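Local structure of p22 protein (Trypanosoma brucei, 3JV1) at residues I36-K39 against H44-M47; I70-D75 against Q160-S165. The protein acts as an accessory factor in mitochondrial RNA editing, specific for the cytochrome oxidase subunit II transcript, and belongs to the Mam33 family. All blocks are in the same frame, centred on the assembly; numbering follows the deposited sequence.

Contact 1 of 2, residues I36-K39 against H44-M47; sequences IDRK and HFTM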
loop_
_atom_site.group_PDB
_atom_site.type_symbol
_atom_site.label_atom_id
_atom_site.label_comp_id
_atom_site.label_asym_id
_atom_site.label_seq_id
_atom_site.Cartn_x
_atom_site.Cartn_y
_atom_site.Cartn_z
ATOM N N ILE A 36 -22.787 -15.833 0.568
ATOM C CA ILE A 36 -21.396 -15.688 0.182
ATOM C C ILE A 36 -21.230 -15.150 -1.226
ATOM O O ILE A 36 -21.903 -15.570 -2.163
ATOM C CB ILE A 36 -20.618 -17.006 0.340
ATOM C CG1 ILE A 36 -19.135 -16.752 0.071
ATOM C CG2 ILE A 36 -21.165 -18.060 -0.593
ATOM C CD1 ILE A 36 -18.213 -17.722 0.778
ATOM N N ASP A 37 -20.328 -14.189 -1.348
ATOM C CA ASP A 37 -20.043 -13.539 -2.608
ATOM C C ASP A 37 -18.648 -13.972 -3.033
ATOM O O ASP A 37 -17.653 -13.341 -2.674
ATOM C CB ASP A 37 -20.136 -12.022 -2.403
ATOM C CG ASP A 37 -19.646 -11.231 -3.590
ATOM O OD1 ASP A 37 -20.054 -11.537 -4.729
ATOM O OD2 ASP A 37 -18.856 -10.285 -3.372
ATOM N N ARG A 38 -18.591 -15.075 -3.779
ATOM C CA ARG A 38 -17.332 -15.632 -4.270
ATOM C C ARG A 38 -17.456 -16.052 -5.729
ATOM O O ARG A 38 -18.386 -16.765 -6.110
ATOM C CB ARG A 38 -16.913 -16.839 -3.418
ATOM C CG ARG A 38 -15.593 -17.507 -3.831
ATOM C CD ARG A 38 -15.809 -18.617 -4.849
ATOM N NE ARG A 38 -14.549 -19.179 -5.327
ATOM C CZ ARG A 38 -14.457 -20.160 -6.225
ATOM N NH1 ARG A 38 -15.555 -20.695 -6.747
ATOM N NH2 ARG A 38 -13.264 -20.602 -6.608
ATOM N N LYS A 39 -16.518 -15.588 -6.545
ATOM C CA LYS A 39 -16.496 -15.921 -7.965
ATOM C C LYS A 39 -15.158 -16.556 -8.310
ATOM O O LYS A 39 -14.134 -16.205 -7.732
ATOM C CB LYS A 39 -16.694 -14.667 -8.822
ATOM C CG LYS A 39 -18.100 -14.092 -8.782
ATOM C CD LYS A 39 -18.149 -12.764 -8.048
ATOM C CE LYS A 39 -17.332 -11.708 -8.772
ATOM N NZ LYS A 39 -17.527 -10.359 -8.169
ATOM N N HIS A 44 -10.296 -12.833 -2.647
ATOM C CA HIS A 44 -10.857 -12.084 -1.523
ATOM C C HIS A 44 -12.378 -11.937 -1.595
ATOM O O HIS A 44 -12.891 -10.906 -2.007
ATOM C CB HIS A 44 -10.197 -10.707 -1.440
ATOM C CG HIS A 44 -8.737 -10.767 -1.114
ATOM N ND1 HIS A 44 -7.917 -9.663 -1.161
ATOM C CD2 HIS A 44 -7.952 -11.804 -0.736
ATOM C CE1 HIS A 44 -6.688 -10.014 -0.829
ATOM N NE2 HIS A 44 -6.683 -11.309 -0.565
ATOM N N PHE A 45 -13.091 -12.970 -1.175
ATOM C CA PHE A 45 -14.546 -12.961 -1.205
ATOM C C PHE A 45 -15.159 -12.266 0.012
ATOM O O PHE A 45 -14.468 -11.930 0.982
ATOM C CB PHE A 45 -15.069 -14.400 -1.298
ATOM C CG PHE A 45 -14.684 -15.270 -0.129
ATOM C CD1 PHE A 45 -15.468 -15.304 1.019
ATOM C CD2 PHE A 45 -13.534 -16.059 -0.177
ATOM C CE1 PHE A 45 -15.117 -16.108 2.103
ATOM C CE2 PHE A 45 -13.167 -16.868 0.899
ATOM C CZ PHE A 45 -13.960 -16.895 2.045
ATOM N N THR A 46 -16.467 -12.047 -0.045
ATOM C CA THR A 46 -17.159 -11.402 1.056
ATOM C C THR A 46 -18.349 -12.252 1.488
ATOM O O THR A 46 -18.957 -12.942 0.673
ATOM C CB THR A 46 -17.673 -10.011 0.656
ATOM O OG1 THR A 46 -18.730 -10.158 -0.296
ATOM C CG2 THR A 46 -16.568 -9.190 0.033
ATOM N N MET A 47 -18.662 -12.210 2.777
ATOM C CA MET A 47 -19.795 -12.948 3.326
ATOM C C MET A 47 -20.697 -11.945 4.035
ATOM O O MET A 47 -20.211 -10.977 4.608
ATOM C CB MET A 47 -19.316 -13.998 4.320
ATOM C CG MET A 47 -18.430 -15.081 3.722
ATOM S SD MET A 47 -17.895 -16.294 4.952
ATOM C CE MET A 47 -19.468 -17.050 5.360
#
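D37 and T46 face each other as an antiparallel hydrogen-bonded pair and are joined three times. The amide N of D37 donates to O of T46 at 2.7 Å, approaching almost straight down the C=O bond (173°). The return bond, from N of T46 to O of D37, is longer at 3.2 Å, its donor tilted from the carbonyl plane. On the same face of the sheet the two side chains run side by side, and OG1 of T46 gives its proton to OD2 of D37 at 3.1 Å, on the anti lone pair of the carboxylate. With CG anti to the backbone N (chi1 171°), the short aspartate sets its oxygen beside the threonine hydroxyl.

I36 and M47, the non-hydrogen-bonded pair, point to the other face, and CD1 of I36 lies 4.0 Å from CG of M47. F45 and R38 adjoin them just beyond the paired strands. The same I36 methyl reaches CD1 of the F45 ring at 3.7 Å, while CG of M47 sits at the edge of that ring, in its plane. The aliphatic CB and CG of R38 pack on CB of F45, CB to CB at 3.7 Å; the chain then bends at chi2 and leads its charged end away to a salt bridge with D169. The branched I36 and the flexible M47 suit a side covered by helix 152-181, whose F161 meets F45 edge-to-face and also touches I36 and R38.

The arrangement is an antiparallel beta hairpin, strand 35-37 against strand 46-51, at the edge, within this chain, of the antiparallel sheet of this Mam33-family protein.

Contact 2 of 2, residues I70-D75 against Q160-S165; sequences ITRTLD and QFSLWS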
loop_
_atom_site.group_PDB
_atom_site.type_symbol
_atom_site.label_atom_id
_atom_site.label_comp_id
_atom_site.label_asym_id
_atom_site.label_seq_id
_atom_site.Cartn_x
_atom_site.Cartn_y
_atom_site.Cartn_z
ATOM N N ILE A 70 -0.667 -20.798 7.563
ATOM C CA ILE A 70 -1.311 -19.748 6.777
ATOM C C ILE A 70 -2.280 -18.909 7.610
ATOM O O ILE A 70 -3.242 -19.437 8.170
ATOM C CB ILE A 70 -2.098 -20.358 5.598
ATOM C CG1 ILE A 70 -1.219 -21.368 4.852
ATOM C CG2 ILE A 70 -2.568 -19.250 4.660
ATOM C CD1 ILE A 70 -1.957 -22.196 3.816
ATOM N N THR A 71 -2.025 -17.604 7.688
ATOM C CA THR A 71 -2.895 -16.705 8.439
ATOM C C THR A 71 -3.560 -15.709 7.490
ATOM O O THR A 71 -2.888 -15.041 6.701
ATOM C CB THR A 71 -2.114 -15.928 9.530
ATOM O OG1 THR A 71 -1.127 -15.094 8.917
ATOM C CG2 THR A 71 -1.425 -16.891 10.477
ATOM N N ARG A 72 -4.884 -15.620 7.563
ATOM C CA ARG A 72 -5.641 -14.714 6.703
ATOM C C ARG A 72 -6.167 -13.497 7.460
ATOM O O ARG A 72 -6.487 -13.577 8.644
ATOM C CB ARG A 72 -6.819 -15.457 6.073
ATOM C CG ARG A 72 -6.423 -16.687 5.271
ATOM C CD ARG A 72 -7.638 -17.464 4.792
ATOM N NE ARG A 72 -7.264 -18.613 3.965
ATOM C CZ ARG A 72 -6.479 -19.606 4.372
ATOM N NH1 ARG A 72 -5.975 -19.597 5.598
ATOM N NH2 ARG A 72 -6.202 -20.615 3.556
ATOM N N THR A 73 -6.241 -12.365 6.774
ATOM C CA THR A 73 -6.757 -11.156 7.387
ATOM C C THR A 73 -8.113 -10.845 6.773
ATOM O O THR A 73 -8.354 -11.106 5.597
ATOM C CB THR A 73 -5.833 -9.937 7.164
ATOM O OG1 THR A 73 -5.590 -9.772 5.764
ATOM C CG2 THR A 73 -4.510 -10.115 7.896
ATOM N N LEU A 74 -9.003 -10.301 7.585
ATOM C CA LEU A 74 -10.321 -9.940 7.110
ATOM C C LEU A 74 -10.905 -8.874 8.011
ATOM O O LEU A 74 -10.456 -8.688 9.136
ATOM C CB LEU A 74 -11.236 -11.171 7.067
ATOM C CG LEU A 74 -11.321 -12.096 8.282
ATOM C CD1 LEU A 74 -12.241 -11.510 9.333
ATOM C CD2 LEU A 74 -11.854 -13.458 7.838
ATOM N N ASP A 75 -11.889 -8.156 7.488
ATOM C CA ASP A 75 -12.577 -7.125 8.239
ATOM C C ASP A 75 -13.983 -7.630 8.495
ATOM O O ASP A 75 -14.598 -8.253 7.629
ATOM C CB ASP A 75 -12.696 -5.827 7.440
ATOM C CG ASP A 75 -11.418 -5.021 7.423
ATOM O OD1 ASP A 75 -10.507 -5.303 8.227
ATOM O OD2 ASP A 75 -11.340 -4.086 6.605
ATOM N N GLN A 160 -11.368 -23.536 5.597
ATOM C CA GLN A 160 -11.827 -24.618 4.736
ATOM C C GLN A 160 -12.291 -24.114 3.371
ATOM O O GLN A 160 -11.907 -24.668 2.338
ATOM C CB GLN A 160 -12.957 -25.391 5.415
ATOM C CG GLN A 160 -12.485 -26.506 6.334
ATOM C CD GLN A 160 -13.629 -27.156 7.103
ATOM O OE1 GLN A 160 -14.687 -27.447 6.544
ATOM N NE2 GLN A 160 -13.411 -27.398 8.391
ATOM N N PHE A 161 -13.111 -23.065 3.355
ATOM C CA PHE A 161 -13.584 -22.541 2.081
ATOM C C PHE A 161 -12.433 -21.972 1.245
ATOM O O PHE A 161 -12.390 -22.152 0.036
ATOM C CB PHE A 161 -14.643 -21.452 2.285
ATOM C CG PHE A 161 -15.441 -21.168 1.050
ATOM C CD1 PHE A 161 -16.478 -22.014 0.672
ATOM C CD2 PHE A 161 -15.117 -20.099 0.226
ATOM C CE1 PHE A 161 -17.180 -21.802 -0.510
ATOM C CE2 PHE A 161 -15.810 -19.877 -0.962
ATOM C CZ PHE A 161 -16.843 -20.731 -1.330
ATOM N N SER A 162 -11.505 -21.282 1.898
ATOM C CA SER A 162 -10.362 -20.698 1.203
ATOM C C SER A 162 -9.497 -21.758 0.539
ATOM O O SER A 162 -9.023 -21.560 -0.571
ATOM C CB SER A 162 -9.507 -19.874 2.172
ATOM O OG SER A 162 -10.151 -18.658 2.522
ATOM N N LEU A 163 -9.285 -22.878 1.224
ATOM C CA LEU A 163 -8.475 -23.954 0.669
ATOM C C LEU A 163 -9.152 -24.546 -0.551
ATOM O O LEU A 163 -8.516 -24.789 -1.580
ATOM C CB LEU A 163 -8.260 -25.060 1.698
ATOM C CG LEU A 163 -7.268 -24.790 2.823
ATOM C CD1 LEU A 163 -7.253 -25.990 3.748
ATOM C CD2 LEU A 163 -5.876 -24.523 2.255
ATOM N N TRP A 164 -10.451 -24.776 -0.434
ATOM C CA TRP A 164 -11.205 -25.341 -1.534
ATOM C C TRP A 164 -11.227 -24.416 -2.749
ATOM O O TRP A 164 -11.040 -24.870 -3.875
ATOM C CB TRP A 164 -12.629 -25.646 -1.082
ATOM C CG TRP A 164 -13.520 -26.034 -2.200
ATOM C CD1 TRP A 164 -13.671 -27.275 -2.739
ATOM C CD2 TRP A 164 -14.351 -25.158 -2.961
ATOM N NE1 TRP A 164 -14.546 -27.228 -3.796
ATOM C CE2 TRP A 164 -14.979 -25.939 -3.954
ATOM C CE3 TRP A 164 -14.624 -23.785 -2.903
ATOM C CZ2 TRP A 164 -15.870 -25.392 -4.885
ATOM C CZ3 TRP A 164 -15.507 -23.241 -3.827
ATOM C CH2 TRP A 164 -16.120 -24.045 -4.806
ATOM N N SER A 165 -11.444 -23.120 -2.533
ATOM C CA SER A 165 -11.492 -22.198 -3.659
ATOM C C SER A 165 -10.102 -21.953 -4.239
ATOM O O SER A 165 -9.961 -21.705 -5.433
ATOM C CB SER A 165 -12.156 -20.874 -3.259
ATOM O OG SER A 165 -11.420 -20.198 -2.263
#
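OG of S162 is hydrogen-bonded to the backbone O of I158, one helical turn back, and lies beside the arginine that strand 72-80 sends across to helix 152-181. This is strand-to-helix packing in the Mam33-family fold, with the helix laid against a twisted antiparallel sheet. NE of R72 comes within 3.2 Å of OG of S162, but the angle is too poor for a hydrogen bond. Charge pairing is made instead by NH1, which forms a salt bridge to D159 on the same helix. Arginine suits the site because its chain runs extended from CG to NE, covering the distance from strand to helix, where the closest CA atoms, those of R72 and S162, are 9.4 Å apart. Serine suits the helix side, since its small side chain lets NE of R72 come, obliquely, to 3.1 Å from CB of S162, and its hydroxyl, with CB–OG turned beside the backbone N (chi1 -73°), can bond within the helix. L163, next along the helix, swings its end toward the strand and crosses the arginine chain at about a right angle. Its methyl CD2 meets the guanidinium at the edge, near the plane, 4.1 Å from NH2 of R72.

Overall arrangement
From the N terminus, the chain leaves helix 2-18 and reaches contact 1, which closes a short loop of four residues between 36-39 and 44-47. Contact 2 opens only afterwards, so the two follow in series, neither nested nor crossed. It spans 84 residues, through the later strands and several helices, and brings helix 152-181 back to strand 72-80. Both contacts reach the same sheet, contact 1 at its first two strands, contact 2 at its fourth, and their centres lie 11 Å apart. They meet at the helix: F161 and S165, from the helical segment of contact 2, pack against the hairpin of contact 1, so that one helix ties the strand that is outermost within this chain to one inside the sheet.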